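Local coordinates for putative adhesin (Komagataella phaffii, PDB 5FX8), which is a putative cell-surface adhesion protein, seen here as its N-terminal domain, that may take part in cell-cell interaction through salt bridges and hydrogen bonds with other proteins, at residues 227-232 / 249-254. Numbering follows the deposited sequence.
Sequences IPITPA and LSFAGE
Ile229 and Leu249 reach for each other tip to tip, and their methyl groups make most of this small, wholly apolar contact. CD1 of Ile229 lies 3.8 Å from CD2 of Leu249 and 4.0 Å from Leu249 CD1, so it meets both methyls of the leucine fork; CG2 of Ile229 stands a little farther off, 4.1 Å from Leu249 CD1. The isoleucine gets there by an extended outer arm (chi2 177°), which carries CD1 well away from its backbone. Two residues along the same strand as Leu249, Phe251 brings in the far end of its ring, with CZ 4.0 Å from Ile229 CD1 and the methyl set obliquely to the ring. Tyr197 packs edge-to-face with Phe251 and also touches Ile229, while Phe240 lies against both Ile229 and Leu249.

Within the 227-232 segment, the chain turns after Ile229: Thr230 OG1 accepts from Ala232 N at 3.0 Å, making an ST turn. Beyond the core, Glu254 forms a salt bridge with Arg403 of the lipoxygenase chain.

The short strand at 227-228 is outermost, within this chain, in one antiparallel sheet, and Leu249 and Phe251 sit on strand 246-252 of another, so the three buried side chains join two facing sheets, as in the core of a beta sandwich, within the second cohesin-like domain.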
ATOM      1  N   ILE C 227      34.348  14.134   8.448  1.00 25.52           N
ATOM      2  CA  ILE C 227      33.840  12.811   8.775  1.00 22.14           C
ATOM      3  C   ILE C 227      34.887  11.792   8.342  1.00 22.18           C
ATOM      4  O   ILE C 227      35.170  11.662   7.152  1.00 21.41           O
ATOM      5  CB  ILE C 227      32.490  12.543   8.089  1.00 23.04           C
ATOM      6  CG1 ILE C 227      31.452  13.550   8.566  1.00 22.09           C
ATOM      7  CG2 ILE C 227      32.004  11.123   8.337  1.00 19.97           C
ATOM      8  CD1 ILE C 227      30.235  13.544   7.739  1.00 20.79           C
ATOM      9  N   PRO C 228      35.486  11.046   9.256  1.00 22.76           N
ATOM     10  CA  PRO C 228      36.489  10.064   8.854  1.00 18.65           C
ATOM     11  C   PRO C 228      35.869   8.932   8.048  1.00 20.80           C
ATOM     12  O   PRO C 228      34.671   8.658   8.108  1.00 29.10           O
ATOM     13  CB  PRO C 228      37.043   9.566  10.191  1.00 20.27           C
ATOM     14  CG  PRO C 228      35.965   9.814  11.172  1.00 19.92           C
ATOM     15  CD  PRO C 228      35.182  10.988  10.696  1.00 22.91           C
ATOM     16  N   ILE C 229      36.713   8.273   7.274  1.00 19.31           N
ATOM     17  CA  ILE C 229      36.320   7.193   6.396  1.00 18.65           C
ATOM     18  C   ILE C 229      37.121   5.977   6.839  1.00 22.42           C
ATOM     19  O   ILE C 229      38.355   5.996   6.795  1.00 23.13           O
ATOM     20  CB  ILE C 229      36.591   7.532   4.926  1.00 21.21           C
ATOM     21  CG1 ILE C 229      35.682   8.644   4.424  1.00 19.02           C
ATOM     22  CG2 ILE C 229      36.454   6.333   4.049  1.00 22.19           C
ATOM     23  CD1 ILE C 229      35.993   9.019   3.014  1.00 17.26           C
ATOM     24  N   THR C 230      36.438   4.944   7.310  1.00 20.77           N
ATOM     25  CA  THR C 230      37.121   3.750   7.768  1.00 19.58           C
ATOM     26  C   THR C 230      36.501   2.582   7.038  1.00 21.01           C
ATOM     27  O   THR C 230      35.571   2.795   6.265  1.00 27.50           O
ATOM     28  CB  THR C 230      36.990   3.583   9.269  1.00 20.83           C
ATOM     29  OG1 THR C 230      35.742   2.946   9.564  1.00 27.48           O
ATOM     30  CG2 THR C 230      37.041   4.930   9.921  1.00 21.68           C
ATOM     31  N   PRO C 231      37.008   1.358   7.194  1.00 23.31           N
ATOM     32  CA  PRO C 231      36.292   0.210   6.621  1.00 23.17           C
ATOM     33  C   PRO C 231      34.868   0.093   7.111  1.00 22.89           C
ATOM     34  O   PRO C 231      33.992  -0.324   6.350  1.00 24.46           O
ATOM     35  CB  PRO C 231      37.136  -0.983   7.073  1.00 23.44           C
ATOM     36  CG  PRO C 231      38.498  -0.435   7.177  1.00 23.30           C
ATOM     37  CD  PRO C 231      38.371   0.992   7.613  1.00 22.80           C
ATOM     38  N   ALA C 232      34.604   0.478   8.351  1.00 20.06           N
ATOM     39  CA  ALA C 232      33.295   0.279   8.934  1.00 20.77           C
ATOM     40  C   ALA C 232      32.278   1.306   8.479  1.00 21.85           C
ATOM     41  O   ALA C 232      31.118   1.214   8.883  1.00 21.48           O
ATOM     42  CB  ALA C 232      33.381   0.301  10.459  1.00 21.22           C
ATOM     43  N   LEU C 249      38.060   5.020  -3.670  1.00 23.89           N
ATOM     44  CA  LEU C 249      36.969   5.517  -2.855  1.00 20.96           C
ATOM     45  C   LEU C 249      35.751   5.719  -3.733  1.00 23.19           C
ATOM     46  O   LEU C 249      35.890   6.109  -4.888  1.00 25.40           O
ATOM     47  CB  LEU C 249      37.390   6.812  -2.188  1.00 21.48           C
ATOM     48  CG  LEU C 249      36.475   7.414  -1.152  1.00 23.57           C
ATOM     49  CD1 LEU C 249      36.175   6.406  -0.069  1.00 33.28           C
ATOM     50  CD2 LEU C 249      37.175   8.594  -0.582  1.00 20.90           C
ATOM     51  N   SER C 250      34.562   5.447  -3.192  1.00 22.71           N
ATOM     52  CA  SER C 250      33.315   5.602  -3.934  1.00 22.97           C
ATOM     53  C   SER C 250      32.205   6.163  -3.056  1.00 23.01           C
ATOM     54  O   SER C 250      32.130   5.884  -1.861  1.00 20.54           O
ATOM     55  CB  SER C 250      32.832   4.281  -4.507  1.00 27.33           C
ATOM     56  OG  SER C 250      33.783   3.744  -5.372  1.00 25.44           O
ATOM     57  N   PHE C 251      31.304   6.907  -3.672  1.00 20.40           N
ATOM     58  CA  PHE C 251      30.221   7.547  -2.948  1.00 21.46           C
ATOM     59  C   PHE C 251      28.910   7.375  -3.697  1.00 22.64           C
ATOM     60  O   PHE C 251      28.857   7.483  -4.920  1.00 26.22           O
ATOM     61  CB  PHE C 251      30.468   9.038  -2.759  1.00 22.47           C
ATOM     62  CG  PHE C 251      31.522   9.388  -1.753  1.00 21.80           C
ATOM     63  CD1 PHE C 251      31.217   9.464  -0.400  1.00 21.09           C
ATOM     64  CD2 PHE C 251      32.805   9.729  -2.163  1.00 21.58           C
ATOM     65  CE1 PHE C 251      32.179   9.835   0.526  1.00 17.69           C
ATOM     66  CE2 PHE C 251      33.765  10.094  -1.245  1.00 19.56           C
ATOM     67  CZ  PHE C 251      33.452  10.151   0.097  1.00 19.47           C
ATOM     68  N   ALA C 252      27.851   7.109  -2.961  1.00 27.36           N
ATOM     69  CA  ALA C 252      26.495   7.113  -3.494  1.00 26.17           C
ATOM     70  C   ALA C 252      25.683   8.015  -2.600  1.00 22.25           C
ATOM     71  O   ALA C 252      25.700   7.857  -1.381  1.00 28.64           O
ATOM     72  CB  ALA C 252      25.874   5.721  -3.521  1.00 25.74           C
ATOM     73  N   GLY C 253      25.009   8.979  -3.181  1.00 26.16           N
ATOM     74  CA  GLY C 253      24.264   9.893  -2.348  1.00 25.43           C
ATOM     75  C   GLY C 253      23.826  11.071  -3.173  1.00 28.16           C
ATOM     76  O   GLY C 253      24.103  11.169  -4.364  1.00 28.15           O
ATOM     77  N   GLU C 254      23.127  11.951  -2.518  1.00 28.90           N
ATOM     78  CA  GLU C 254      22.510  13.074  -3.183  1.00 30.62           C
ATOM     79  C   GLU C 254      23.363  14.286  -2.863  1.00 30.45           C
ATOM     80  O   GLU C 254      23.403  14.751  -1.722  1.00 36.75           O
ATOM     81  CB  GLU C 254      21.065  13.245  -2.727  1.00 34.29           C
ATOM     82  CG  GLU C 254      20.164  12.009  -2.930  1.00 26.77           C
ATOM     83  CD  GLU C 254      19.701  11.829  -4.378  1.00 29.92           C
ATOM     84  OE1 GLU C 254      18.732  12.495  -4.798  1.00 35.60           O
ATOM     85  OE2 GLU C 254      20.310  11.037  -5.110  1.00 27.86           O
TER